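Local coordinates for peptidoglycan-recognition protein SD (Drosophila melanogaster, PDB 2RKQ) that binds bacterial peptidoglycan as a secreted recognition protein of innate immunity and activates the Toll pathway in response to Gram-positive bacteria, at residues E9-P14 against H48-Q53; K13-A18 against F62-Y67; A88-N93 against R142-T147; R109-E114 against E152-L157; E134-L139 against W161-E166. All coordinates share one frame; numbering follows the deposited sequence.

Interaction 1. Residues E9-P14 against H48-Q53; sequences EWNAKP and HMRNLQ. Unlike the reference sequence in segment 48-53: Arg-50 (reference Gln).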
# COMPACT_ATOMS: atom_id res chain seq x y z
N GLU A 9 7.09 15.48 2.19
CA GLU A 9 8.47 14.99 2.30
C GLU A 9 8.95 14.21 1.09
O GLU A 9 10.16 14.13 0.85
CB GLU A 9 8.64 14.16 3.57
CG GLU A 9 8.64 14.98 4.85
CD GLU A 9 8.59 14.09 6.07
OE1 GLU A 9 9.67 13.77 6.61
OE2 GLU A 9 7.49 13.68 6.47
N TRP A 10 8.03 13.64 0.30
CA TRP A 10 8.43 13.09 -0.98
C TRP A 10 8.04 13.95 -2.18
O TRP A 10 8.15 13.51 -3.32
CB TRP A 10 8.00 11.62 -1.14
CG TRP A 10 6.52 11.27 -1.06
CD1 TRP A 10 5.84 10.88 0.06
CD2 TRP A 10 5.62 11.11 -2.16
NE1 TRP A 10 4.53 10.54 -0.27
CE2 TRP A 10 4.37 10.69 -1.62
CE3 TRP A 10 5.72 11.32 -3.55
CZ2 TRP A 10 3.26 10.45 -2.42
CZ3 TRP A 10 4.61 11.07 -4.34
CH2 TRP A 10 3.39 10.64 -3.77
N ASN A 11 7.63 15.18 -1.90
CA ASN A 11 7.30 16.16 -2.92
C ASN A 11 6.21 15.64 -3.86
O ASN A 11 6.30 15.78 -5.08
CB ASN A 11 8.55 16.59 -3.70
CG ASN A 11 8.31 17.82 -4.54
OD1 ASN A 11 7.54 18.71 -4.17
ND2 ASN A 11 8.95 17.87 -5.71
N ALA A 12 5.19 15.05 -3.25
CA ALA A 12 4.02 14.60 -3.99
C ALA A 12 3.34 15.74 -4.71
O ALA A 12 3.37 16.88 -4.24
CB ALA A 12 3.03 13.97 -3.01
N LYS A 13 2.69 15.42 -5.82
CA LYS A 13 1.67 16.31 -6.37
C LYS A 13 0.38 16.10 -5.59
O LYS A 13 0.14 15.02 -5.04
CB LYS A 13 1.47 16.04 -7.85
CG LYS A 13 2.76 16.29 -8.63
CD LYS A 13 2.57 16.44 -10.12
CE LYS A 13 3.90 16.88 -10.76
NZ LYS A 13 4.27 18.33 -10.50
N PRO A 14 -0.47 17.13 -5.51
CA PRO A 14 -1.78 16.90 -4.92
C PRO A 14 -2.64 16.09 -5.87
O PRO A 14 -2.33 16.01 -7.06
CB PRO A 14 -2.35 18.31 -4.78
CG PRO A 14 -1.71 19.04 -5.92
CD PRO A 14 -0.30 18.52 -5.97
N HIS A 48 11.02 6.94 -7.00
CA HIS A 48 10.06 5.92 -7.41
C HIS A 48 8.65 6.31 -6.98
O HIS A 48 7.69 6.07 -7.71
CB HIS A 48 10.43 4.56 -6.82
CG HIS A 48 11.52 3.86 -7.58
ND1 HIS A 48 11.52 2.50 -7.81
CD2 HIS A 48 12.64 4.34 -8.16
CE1 HIS A 48 12.59 2.18 -8.51
NE2 HIS A 48 13.29 3.27 -8.73
N MET A 49 8.53 6.94 -5.81
CA MET A 49 7.23 7.42 -5.36
C MET A 49 6.64 8.44 -6.34
O MET A 49 5.48 8.33 -6.74
CB MET A 49 7.33 8.05 -3.97
CG MET A 49 7.44 7.04 -2.82
SD MET A 49 5.92 6.08 -2.65
CE MET A 49 4.76 7.38 -2.29
N ARG A 50 7.44 9.44 -6.71
CA ARG A 50 6.95 10.43 -7.66
C ARG A 50 6.66 9.82 -9.02
O ARG A 50 5.65 10.16 -9.65
CB ARG A 50 7.92 11.60 -7.78
CG ARG A 50 7.96 12.44 -6.51
CD ARG A 50 8.86 13.63 -6.67
NE ARG A 50 10.26 13.26 -6.82
CZ ARG A 50 11.07 12.96 -5.80
NH1 ARG A 50 10.63 12.99 -4.56
NH2 ARG A 50 12.32 12.64 -6.04
N ASN A 51 7.50 8.90 -9.46
CA ASN A 51 7.29 8.28 -10.76
C ASN A 51 6.03 7.44 -10.78
O ASN A 51 5.28 7.46 -11.75
CB ASN A 51 8.51 7.45 -11.18
CG ASN A 51 9.72 8.30 -11.47
OD1 ASN A 51 9.62 9.52 -11.58
ND2 ASN A 51 10.88 7.67 -11.58
N LEU A 52 5.76 6.73 -9.69
CA LEU A 52 4.54 5.95 -9.59
C LEU A 52 3.32 6.86 -9.56
O LEU A 52 2.34 6.61 -10.26
CB LEU A 52 4.53 5.03 -8.38
CG LEU A 52 3.31 4.12 -8.32
CD1 LEU A 52 3.20 3.21 -9.56
CD2 LEU A 52 3.35 3.30 -7.05
N GLN A 53 3.36 7.89 -8.72
CA GLN A 53 2.24 8.82 -8.71
C GLN A 53 1.99 9.37 -10.09
O GLN A 53 0.86 9.40 -10.53
CB GLN A 53 2.49 9.96 -7.73
CG GLN A 53 1.31 10.90 -7.68
CD GLN A 53 1.51 12.09 -6.78
OE1 GLN A 53 2.59 12.69 -6.75
NE2 GLN A 53 0.45 12.46 -6.06
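Trp-10 and Met-49 are brought together by their torsions: chi1 of Trp-10 (59°) sets CG between its own backbone N and carbonyl carbon, the indole beyond it lying against the helix, and a bend at chi3 of Met-49 (-61°) folds the terminal methyl CE over that ring. The methyl lies 3.6 Å from the centroid of the six-membered ring, a CH-pi contact, and SD, 5.0 Å from the same centroid, adds a Met-aromatic contact. Ala-12 CB covers the opposite face of the indole, and Arg-50 CG lies at its edge. This is how the N-terminal loop of the PGRP fold, running between strands 4-5 and 26-33, is laid across helix 42-58; the indole NE1 is hydrogen-bonded to Glu-79 O.

Two polar grips flank the ring. Arg-50, a glutamine in the reference sequence, sends NH1 to Trp-10 O over 2.8 Å, with the oxygen in the guanidinium plane but the donor well above the carbonyl plane; Ser-46 OG is a second partner of NH1. Gln-53, extended beyond CG, clasps the backbone of Lys-13 with both ends of its amide. Its OE1 accepts from Lys-13 N at 2.9 Å, and its NE2 donates to Lys-13 O at 2.8 Å with an N-H...O angle of 152°. NE2 also bonds Asp-64 OD2, and Lys-13 O also receives Arg-7 NH2.

Interaction 2. Residues K13-A18 against F62-Y67; sequences KPPNGA and FSDIGY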
# COMPACT_ATOMS: atom_id res chain seq x y z
N LYS A 13 2.69 15.42 -5.82
CA LYS A 13 1.67 16.31 -6.37
C LYS A 13 0.38 16.10 -5.59
O LYS A 13 0.14 15.02 -5.04
CB LYS A 13 1.47 16.04 -7.85
CG LYS A 13 2.76 16.29 -8.63
CD LYS A 13 2.57 16.44 -10.12
CE LYS A 13 3.90 16.88 -10.76
NZ LYS A 13 4.27 18.33 -10.50
N PRO A 14 -0.47 17.13 -5.51
CA PRO A 14 -1.78 16.90 -4.92
C PRO A 14 -2.64 16.09 -5.87
O PRO A 14 -2.33 16.01 -7.06
CB PRO A 14 -2.35 18.31 -4.78
CG PRO A 14 -1.71 19.04 -5.92
CD PRO A 14 -0.30 18.52 -5.97
N PRO A 15 -3.72 15.47 -5.34
CA PRO A 15 -4.64 14.80 -6.24
C PRO A 15 -5.18 15.74 -7.30
O PRO A 15 -5.29 16.93 -7.05
CB PRO A 15 -5.77 14.36 -5.30
CG PRO A 15 -5.11 14.19 -4.01
CD PRO A 15 -4.14 15.34 -3.94
N ASN A 16 -5.47 15.18 -8.46
CA ASN A 16 -6.15 15.92 -9.52
C ASN A 16 -7.34 15.06 -9.91
O ASN A 16 -7.26 14.11 -10.70
CB ASN A 16 -5.21 16.29 -10.68
CG ASN A 16 -4.87 15.11 -11.56
OD1 ASN A 16 -4.23 15.28 -12.60
ND2 ASN A 16 -5.28 13.92 -11.16
N GLY A 17 -8.43 15.37 -9.24
CA GLY A 17 -9.65 14.63 -9.42
C GLY A 17 -10.19 14.32 -8.04
O GLY A 17 -9.42 14.12 -7.09
N ALA A 18 -11.51 14.27 -7.95
CA ALA A 18 -12.19 13.92 -6.73
C ALA A 18 -11.89 12.49 -6.39
O ALA A 18 -11.64 11.65 -7.26
CB ALA A 18 -13.70 14.10 -6.91
N PHE A 62 -5.75 7.87 -12.72
CA PHE A 62 -6.21 7.93 -11.32
C PHE A 62 -6.14 9.37 -10.82
O PHE A 62 -5.35 10.17 -11.35
CB PHE A 62 -5.32 7.08 -10.40
CG PHE A 62 -5.40 5.60 -10.64
CD1 PHE A 62 -4.49 4.77 -9.99
CD2 PHE A 62 -6.37 5.02 -11.46
CE1 PHE A 62 -4.54 3.39 -10.17
CE2 PHE A 62 -6.43 3.63 -11.65
CZ PHE A 62 -5.49 2.82 -11.01
N SER A 63 -6.97 9.69 -9.83
CA SER A 63 -6.92 10.99 -9.19
C SER A 63 -5.65 11.24 -8.39
O SER A 63 -5.33 12.39 -8.10
CB SER A 63 -8.12 11.18 -8.28
OG SER A 63 -9.31 11.06 -9.03
N ASP A 64 -4.96 10.17 -8.00
CA ASP A 64 -3.79 10.27 -7.12
C ASP A 64 -3.11 8.93 -7.19
O ASP A 64 -3.66 7.99 -7.77
CB ASP A 64 -4.26 10.57 -5.69
CG ASP A 64 -3.14 10.95 -4.73
OD1 ASP A 64 -3.44 10.93 -3.53
OD2 ASP A 64 -2.02 11.27 -5.16
N ILE A 65 -1.91 8.84 -6.62
CA ILE A 65 -1.31 7.54 -6.37
C ILE A 65 -2.37 6.64 -5.71
O ILE A 65 -3.16 7.12 -4.91
CB ILE A 65 -0.04 7.69 -5.52
CG1 ILE A 65 0.84 6.44 -5.62
CG2 ILE A 65 -0.36 8.20 -4.08
CD1 ILE A 65 2.25 6.72 -5.12
N GLY A 66 -2.40 5.37 -6.07
CA GLY A 66 -3.56 4.53 -5.77
C GLY A 66 -3.66 3.97 -4.38
O GLY A 66 -4.69 3.44 -3.98
N TYR A 67 -2.55 4.05 -3.64
CA TYR A 67 -2.42 3.40 -2.34
C TYR A 67 -2.39 4.41 -1.20
O TYR A 67 -2.11 5.60 -1.41
CB TYR A 67 -1.13 2.56 -2.32
CG TYR A 67 -1.18 1.46 -3.34
CD1 TYR A 67 -0.50 1.56 -4.53
CD2 TYR A 67 -1.96 0.34 -3.12
CE1 TYR A 67 -0.59 0.56 -5.47
CE2 TYR A 67 -2.07 -0.66 -4.05
CZ TYR A 67 -1.37 -0.55 -5.21
OH TYR A 67 -1.50 -1.58 -6.12
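Asn-16 and Ser-63 hold the close-fitting part of this contact between two loops. Asn-16 N donates to Ser-63 O at 2.8 Å, in the carbonyl plane, and Pro-15 CA lies 3.1 Å from the same oxygen. Beyond it, Ser-63 OG, anti to its carbonyl carbon (chi1 -59°), donates to Ala-18 O at 3.0 Å from above the carbonyl plane. Gly-17 fits here because a CB would run into that hydroxyl and into the preceding carbonyl. The looser side is the exposed side-chain amide of Asn-16, whose ND2 makes only a weak bond to Ser-63 O, 3.4 Å long. An alanine in place of Ser-63 would probably leave Ala-18 O without this donor and the chain there less firmly held. Pro-15 CG rests 3.7 Å from Asp-64 OD1, whose carboxylate forms a salt bridge with Arg-7. The loop that follows helix 42-58 is thus joined to the N-terminal loop mainly through backbone carbonyls, which implies a link that depends on main-chain path more than on side-chain bulk.

Interaction 3. Residues A88-N93 against R142-T147; sequences AFAGPN and RQVSAT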
# COMPACT_ATOMS: atom_id res chain seq x y z
N ALA A 88 -7.38 3.28 -5.13
CA ALA A 88 -7.59 2.88 -6.52
C ALA A 88 -6.62 1.75 -6.79
O ALA A 88 -5.52 1.96 -7.34
CB ALA A 88 -7.35 4.06 -7.47
N PHE A 89 -7.01 0.56 -6.39
CA PHE A 89 -6.20 -0.64 -6.61
C PHE A 89 -7.05 -1.89 -6.84
O PHE A 89 -6.51 -2.90 -7.25
CB PHE A 89 -5.18 -0.86 -5.47
CG PHE A 89 -5.80 -0.88 -4.11
CD1 PHE A 89 -6.37 -2.05 -3.60
CD2 PHE A 89 -5.82 0.27 -3.33
CE1 PHE A 89 -6.97 -2.05 -2.33
CE2 PHE A 89 -6.41 0.27 -2.06
CZ PHE A 89 -6.98 -0.89 -1.56
N ALA A 90 -8.37 -1.81 -6.62
CA ALA A 90 -9.18 -3.03 -6.67
C ALA A 90 -10.59 -2.85 -7.24
O ALA A 90 -11.46 -3.70 -7.01
CB ALA A 90 -9.27 -3.64 -5.26
N GLY A 91 -10.82 -1.75 -7.95
CA GLY A 91 -12.14 -1.52 -8.57
C GLY A 91 -13.28 -1.65 -7.57
O GLY A 91 -13.30 -0.98 -6.55
N PRO A 92 -14.25 -2.55 -7.84
CA PRO A 92 -15.38 -2.70 -6.92
C PRO A 92 -14.99 -3.07 -5.49
O PRO A 92 -15.78 -2.88 -4.55
CB PRO A 92 -16.19 -3.84 -7.55
CG PRO A 92 -15.25 -4.56 -8.41
CD PRO A 92 -14.34 -3.48 -8.97
N ASN A 93 -13.77 -3.59 -5.33
CA ASN A 93 -13.28 -4.00 -4.02
C ASN A 93 -12.40 -2.96 -3.33
O ASN A 93 -11.76 -3.25 -2.33
CB ASN A 93 -12.57 -5.35 -4.13
CG ASN A 93 -13.51 -6.45 -4.57
OD1 ASN A 93 -14.66 -6.52 -4.12
ND2 ASN A 93 -13.04 -7.30 -5.48
N ARG A 142 -4.12 -9.87 -4.80
CA ARG A 142 -4.69 -10.91 -5.66
C ARG A 142 -6.02 -11.47 -5.15
O ARG A 142 -6.75 -12.13 -5.91
CB ARG A 142 -3.71 -12.07 -5.81
CG ARG A 142 -3.28 -12.72 -4.51
CD ARG A 142 -2.42 -13.95 -4.76
NE ARG A 142 -1.18 -13.60 -5.43
CZ ARG A 142 -0.26 -14.48 -5.77
NH1 ARG A 142 -0.44 -15.77 -5.48
NH2 ARG A 142 0.85 -14.08 -6.39
N GLN A 143 -6.33 -11.27 -3.87
CA GLN A 143 -7.60 -11.75 -3.34
C GLN A 143 -8.75 -10.79 -3.63
O GLN A 143 -9.92 -11.16 -3.47
CB GLN A 143 -7.50 -12.01 -1.84
CG GLN A 143 -6.42 -13.01 -1.48
CD GLN A 143 -6.31 -13.21 -0.00
OE1 GLN A 143 -5.37 -12.70 0.65
NE2 GLN A 143 -7.25 -13.96 0.56
N VAL A 144 -8.42 -9.57 -4.07
CA VAL A 144 -9.43 -8.56 -4.33
C VAL A 144 -9.40 -8.00 -5.76
O VAL A 144 -10.27 -7.20 -6.13
CB VAL A 144 -9.32 -7.38 -3.34
CG1 VAL A 144 -9.45 -7.88 -1.90
CG2 VAL A 144 -8.01 -6.61 -3.53
N SER A 145 -8.41 -8.41 -6.54
CA SER A 145 -8.21 -7.91 -7.89
C SER A 145 -7.59 -9.03 -8.69
O SER A 145 -6.88 -9.87 -8.12
CB SER A 145 -7.28 -6.72 -7.86
OG SER A 145 -7.13 -6.14 -9.15
N ALA A 146 -7.84 -9.06 -10.00
CA ALA A 146 -7.25 -10.06 -10.86
C ALA A 146 -5.82 -9.64 -11.19
O ALA A 146 -5.57 -8.89 -12.13
CB ALA A 146 -8.08 -10.24 -12.13
N THR A 147 -4.89 -10.12 -10.37
CA THR A 147 -3.50 -9.73 -10.44
C THR A 147 -2.64 -10.75 -9.71
O THR A 147 -3.14 -11.48 -8.86
CB THR A 147 -3.28 -8.32 -9.82
OG1 THR A 147 -1.89 -7.96 -9.90
CG2 THR A 147 -3.73 -8.26 -8.34
O HOH W 1 -11.47 -5.99 -8.74
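The carboxamide of Asn-93 is the flat group that bonds across this contact, and it meets Val-144 O at its edge, in the plane of the amide. ND2 donates over 2.8 Å in a nearly straight bond (169° at the hydrogen), tilted from the carbonyl plane of Val-144. The second flat group of the loop, the Phe-89 ring, meets the ring of Tyr-67 with planes about 15° apart. Chi1 of Asn-93 (-63°) sets CG beside the backbone N, and the amide it carries reaches Val-144 O; Asn-93 CB itself lies 3.9 Å from Val-144 CB.

Val-144 O has a further partner: a bridging water donates to it at 3.1 Å and to Ala-90 O at 2.9 Å. The same Ala-90 O accepts Asn-93 N, closing the turn that carries the amide to its place. Each of the two carbonyl oxygens is therefore gripped twice. On the apolar side, Ala-90 CB touches Val-144 CG2 at 3.7 Å, and beyond Val-144 lies Val-30 of strand 26-33. Phe-89 O is held by His-141 NE2, so the two loops are also tied one residue ahead of the 142-147 segment.

These loops join the region before strand 97-102 to the chain leaving edge strand 136-140. In zinc amidases of this family, a histidine at the position that His-141 probably matches is a metal ligand, consistent with the contact bordering the position of that site in the PGRP fold.

Interaction 4. Residues R109-E114 against E152-L157; sequences RAPNKE and EALYAL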
# COMPACT_ATOMS: atom_id res chain seq x y z
N ARG A 109 11.30 -13.02 -5.12
CA ARG A 109 12.01 -12.84 -3.87
C ARG A 109 11.16 -11.96 -2.97
O ARG A 109 10.35 -11.16 -3.46
CB ARG A 109 13.38 -12.22 -4.12
CG ARG A 109 13.37 -10.77 -4.52
CD ARG A 109 14.79 -10.24 -4.78
NE ARG A 109 15.61 -10.16 -3.57
CZ ARG A 109 16.93 -10.02 -3.56
NH1 ARG A 109 17.60 -9.93 -4.71
NH2 ARG A 109 17.59 -9.96 -2.41
N ALA A 110 11.34 -12.14 -1.66
CA ALA A 110 10.64 -11.34 -0.65
C ALA A 110 11.21 -9.93 -0.57
O ALA A 110 12.38 -9.71 -0.92
CB ALA A 110 10.76 -12.01 0.71
N PRO A 111 10.39 -8.97 -0.10
CA PRO A 111 10.93 -7.66 0.26
C PRO A 111 12.01 -7.80 1.34
O PRO A 111 12.08 -8.84 2.03
CB PRO A 111 9.72 -6.93 0.85
CG PRO A 111 8.51 -7.62 0.23
CD PRO A 111 8.93 -9.06 0.15
N ASN A 112 12.81 -6.76 1.47
CA ASN A 112 13.84 -6.66 2.51
C ASN A 112 13.21 -6.75 3.90
O ASN A 112 12.07 -6.31 4.09
CB ASN A 112 14.59 -5.33 2.38
CG ASN A 112 15.35 -5.20 1.07
OD1 ASN A 112 15.66 -6.20 0.41
ND2 ASN A 112 15.68 -3.98 0.71
N LYS A 113 13.95 -7.26 4.87
CA LYS A 113 13.45 -7.35 6.24
C LYS A 113 12.96 -5.99 6.74
O LYS A 113 11.92 -5.93 7.40
CB LYS A 113 14.51 -7.91 7.20
CG LYS A 113 14.12 -7.79 8.68
CD LYS A 113 15.22 -8.27 9.59
CE LYS A 113 14.77 -8.28 11.03
NZ LYS A 113 14.65 -6.92 11.62
N GLU A 114 13.70 -4.92 6.46
CA GLU A 114 13.31 -3.59 6.94
C GLU A 114 11.95 -3.20 6.40
O GLU A 114 11.17 -2.55 7.09
CB GLU A 114 14.33 -2.54 6.55
CG GLU A 114 15.62 -2.64 7.32
CD GLU A 114 16.50 -3.73 6.77
OE1 GLU A 114 16.30 -4.11 5.58
OE2 GLU A 114 17.39 -4.20 7.52
N GLU A 152 4.22 -13.77 -5.67
CA GLU A 152 4.15 -15.02 -4.92
C GLU A 152 4.90 -15.00 -3.60
O GLU A 152 4.40 -15.47 -2.58
CB GLU A 152 4.66 -16.20 -5.76
CG GLU A 152 3.86 -16.52 -7.00
CD GLU A 152 2.44 -17.00 -6.72
OE1 GLU A 152 1.56 -16.74 -7.57
OE2 GLU A 152 2.19 -17.65 -5.67
N ALA A 153 6.12 -14.45 -3.61
CA ALA A 153 6.97 -14.53 -2.42
C ALA A 153 6.41 -13.67 -1.31
O ALA A 153 6.39 -14.07 -0.14
CB ALA A 153 8.41 -14.10 -2.75
N LEU A 154 5.95 -12.48 -1.67
CA LEU A 154 5.38 -11.60 -0.66
C LEU A 154 4.01 -12.11 -0.20
O LEU A 154 3.69 -12.08 1.00
CB LEU A 154 5.32 -10.17 -1.19
CG LEU A 154 4.62 -9.14 -0.31
CD1 LEU A 154 5.15 -9.13 1.14
CD2 LEU A 154 4.80 -7.78 -0.93
N TYR A 155 3.21 -12.61 -1.13
CA TYR A 155 1.92 -13.19 -0.75
C TYR A 155 2.08 -14.33 0.25
O TYR A 155 1.36 -14.38 1.24
CB TYR A 155 1.15 -13.67 -1.98
CG TYR A 155 -0.24 -14.14 -1.66
CD1 TYR A 155 -0.59 -15.48 -1.83
CD2 TYR A 155 -1.20 -13.25 -1.16
CE1 TYR A 155 -1.88 -15.92 -1.54
CE2 TYR A 155 -2.49 -13.69 -0.87
CZ TYR A 155 -2.81 -15.02 -1.06
OH TYR A 155 -4.08 -15.46 -0.77
N ALA A 156 3.07 -15.18 0.03
CA ALA A 156 3.31 -16.31 0.94
C ALA A 156 3.62 -15.84 2.36
O ALA A 156 3.23 -16.49 3.35
CB ALA A 156 4.44 -17.15 0.44
N LEU A 157 4.32 -14.72 2.45
CA LEU A 157 4.66 -14.15 3.75
C LEU A 157 3.42 -13.57 4.43
O LEU A 157 3.16 -13.87 5.61
CB LEU A 157 5.75 -13.08 3.60
CG LEU A 157 7.14 -13.56 3.18
CD1 LEU A 157 8.04 -12.34 3.00
CD2 LEU A 157 7.72 -14.54 4.21
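Pro-111 and Leu-154 cross at about a right angle, the puckered proline ring wedged against the forked end of the leucine. CG of the ring meets both prongs, Leu-154 CD1 at 3.8 Å and CD2 at 3.9 Å, while ring CD rests on Leu-154 CB. Chi1 of Leu-154 (174°) puts CG anti to the backbone N, and chi2 (52°) sets the methyls against the proline. One residue earlier on the helix, Ala-153 CB is a small bump pressed on the main chain, 3.5 Å from Arg-109 C. One turn on, Leu-157 CD1 fills the place beside Ala-110, 3.6 Å from its CB. An alanine at Pro-111 would probably open a gap where CG and CD now meet Leu-154, leaving that fork freer to turn. Phe-102 and Phe-106 pack around Pro-111 and Leu-154. The contact is apolar throughout, with no hydrogen bond across it. It lays the segment leading into helix 113-128 of the PGRP fold against the first turns of helix 152-158, with Leu-116 of helix 113-128 packing on Pro-111, Leu-154 and Leu-157.

Interaction 5. Residues E134-L139 against W161-E166; sequences EGYKLL and WPNWSE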
# COMPACT_ATOMS: atom_id res chain seq x y z
N GLU A 134 -9.34 -3.05 14.68
CA GLU A 134 -8.49 -4.02 15.33
C GLU A 134 -8.69 -5.42 14.74
O GLU A 134 -7.72 -6.12 14.44
CB GLU A 134 -8.71 -4.03 16.84
CG GLU A 134 -7.71 -4.92 17.57
CD GLU A 134 -8.05 -5.14 19.03
OE1 GLU A 134 -9.24 -5.27 19.35
OE2 GLU A 134 -7.08 -5.21 19.82
N GLY A 135 -9.95 -5.81 14.55
CA GLY A 135 -10.27 -7.12 13.98
C GLY A 135 -10.27 -7.05 12.47
O GLY A 135 -11.26 -7.40 11.83
N TYR A 136 -9.17 -6.57 11.89
CA TYR A 136 -9.14 -6.36 10.44
C TYR A 136 -8.98 -7.65 9.67
O TYR A 136 -8.54 -8.66 10.22
CB TYR A 136 -8.07 -5.33 10.03
CG TYR A 136 -6.63 -5.67 10.37
CD1 TYR A 136 -5.81 -6.32 9.44
CD2 TYR A 136 -6.07 -5.28 11.58
CE1 TYR A 136 -4.49 -6.61 9.72
CE2 TYR A 136 -4.72 -5.55 11.87
CZ TYR A 136 -3.95 -6.22 10.93
OH TYR A 136 -2.62 -6.49 11.20
N LYS A 137 -9.38 -7.62 8.40
CA LYS A 137 -9.04 -8.69 7.48
C LYS A 137 -7.83 -8.24 6.71
O LYS A 137 -7.84 -7.17 6.11
CB LYS A 137 -10.18 -8.93 6.50
CG LYS A 137 -11.50 -9.27 7.16
CD LYS A 137 -11.39 -10.50 8.05
CE LYS A 137 -12.79 -10.84 8.58
NZ LYS A 137 -12.75 -11.82 9.71
N LEU A 138 -6.77 -9.06 6.74
CA LEU A 138 -5.60 -8.79 5.94
C LEU A 138 -5.69 -9.61 4.67
O LEU A 138 -5.86 -10.84 4.73
CB LEU A 138 -4.33 -9.15 6.70
CG LEU A 138 -3.02 -8.95 5.95
CD1 LEU A 138 -2.66 -7.49 5.85
CD2 LEU A 138 -1.94 -9.73 6.68
N LEU A 139 -5.54 -8.96 3.52
CA LEU A 139 -5.70 -9.64 2.24
C LEU A 139 -4.55 -9.31 1.31
O LEU A 139 -4.01 -8.22 1.36
CB LEU A 139 -6.98 -9.17 1.55
CG LEU A 139 -8.24 -9.46 2.36
CD1 LEU A 139 -9.41 -8.68 1.77
CD2 LEU A 139 -8.55 -10.94 2.35
N TRP A 161 0.82 -13.73 8.36
CA TRP A 161 0.65 -12.64 9.30
C TRP A 161 -0.68 -12.72 10.03
O TRP A 161 -1.65 -13.31 9.53
CB TRP A 161 0.70 -11.30 8.56
CG TRP A 161 2.03 -10.96 7.98
CD1 TRP A 161 3.15 -11.75 7.92
CD2 TRP A 161 2.36 -9.74 7.31
NE1 TRP A 161 4.17 -11.08 7.28
CE2 TRP A 161 3.71 -9.85 6.89
CE3 TRP A 161 1.65 -8.57 7.04
CZ2 TRP A 161 4.35 -8.81 6.20
CZ3 TRP A 161 2.29 -7.54 6.35
CH2 TRP A 161 3.63 -7.68 5.94
N PRO A 162 -0.75 -12.10 11.22
CA PRO A 162 -2.00 -12.04 11.94
C PRO A 162 -3.11 -11.44 11.08
O PRO A 162 -2.88 -10.49 10.31
CB PRO A 162 -1.69 -11.12 13.12
CG PRO A 162 -0.21 -11.21 13.31
CD PRO A 162 0.36 -11.44 11.94
N ASN A 163 -4.28 -12.05 11.20
CA ASN A 163 -5.50 -11.58 10.56
C ASN A 163 -5.59 -11.83 9.07
O ASN A 163 -6.54 -11.39 8.43
CB ASN A 163 -5.76 -10.10 10.84
CG ASN A 163 -6.19 -9.85 12.25
OD1 ASN A 163 -6.76 -10.72 12.91
ND2 ASN A 163 -5.95 -8.64 12.73
N TRP A 164 -4.62 -12.55 8.50
CA TRP A 164 -4.79 -12.93 7.11
C TRP A 164 -6.07 -13.76 6.97
O TRP A 164 -6.34 -14.65 7.79
CB TRP A 164 -3.59 -13.69 6.56
CG TRP A 164 -3.87 -14.07 5.14
CD1 TRP A 164 -3.84 -13.23 4.05
CD2 TRP A 164 -4.26 -15.36 4.65
NE1 TRP A 164 -4.20 -13.94 2.91
CE2 TRP A 164 -4.46 -15.24 3.25
CE3 TRP A 164 -4.48 -16.60 5.25
CZ2 TRP A 164 -4.86 -16.31 2.45
CZ3 TRP A 164 -4.88 -17.68 4.45
CH2 TRP A 164 -5.06 -17.52 3.06
N SER A 165 -6.87 -13.40 5.97
CA SER A 165 -8.13 -14.06 5.67
C SER A 165 -8.06 -14.74 4.34
O SER A 165 -7.52 -14.18 3.39
CB SER A 165 -9.26 -13.04 5.60
OG SER A 165 -10.41 -13.64 5.03
N GLU A 166 -8.61 -15.95 4.28
CA GLU A 166 -8.54 -16.76 3.08
C GLU A 166 -9.57 -16.37 2.01
O GLU A 166 -9.54 -16.89 0.90
CB GLU A 166 -8.63 -18.26 3.45
CG GLU A 166 -9.96 -18.68 4.05
CD GLU A 166 -10.00 -20.14 4.51
OE1 GLU A 166 -11.05 -20.79 4.29
OE2 GLU A 166 -9.01 -20.64 5.10
O HOH W 2 -5.41 -7.09 15.35
O HOH W 3 -1.11 -8.43 10.15
O HOH W 4 -9.67 -10.26 12.04
O HOH W 5 -11.04 -14.21 8.32
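Leu-138 and Trp-164 form a single bridge between edge strand 136-140 of the PGRP sheet and the loop after helix 152-158. Leu-138 N donates to Asn-163 O at 2.9 Å and Leu-138 O accepts Ser-165 N, so one residue bonds to both neighbours of Trp-164, the pattern of a parallel bridge. A type II turn from Trp-161 to Trp-164 presents Asn-163, whose side chain lies across the Tyr-136 ring. Its CB sits 3.2 Å from Tyr-136 O and makes a CH-pi contact over the ring face. CG, placed anti to the carbonyl carbon (chi1 -72°), stays near the same oxygen. OD1 receives a weak bond from a water that also donates to Tyr-136 O. ND2 ends 3.4 Å above the centre of the ring, the amide nearly perpendicular to it, and donates to a water held by Glu-134 O. Asn-163 is a predicted N-glycosylation site but carries no sugar here. On the inner side, Leu-138 CD2 touches Trp-161 CB at 3.6 Å.

In the fold
From the N terminus, interaction 1 brings the loop after strand 4-5 back onto helix 42-58, and interaction 2 starts from the same stretch, sharing Lys-13 and Pro-14, but closes later, in the loop after that helix. The two meet where Gln-53 bonds Asp-64. Both are finished before interaction 3 opens, yet the 62-67 loop still reaches it through Gly-66 and Ala-88. Interactions 3, 4 and 5 cross one another: each opens before the first of them closes, around strand 136-140 and helix 152-158. Tyr-155 OH packs against Gln-143 between interactions 3 and 4, while Gln-143 bonds Trp-164 and Ser-165, linking 3 to 5 and tying in the C-terminal segment.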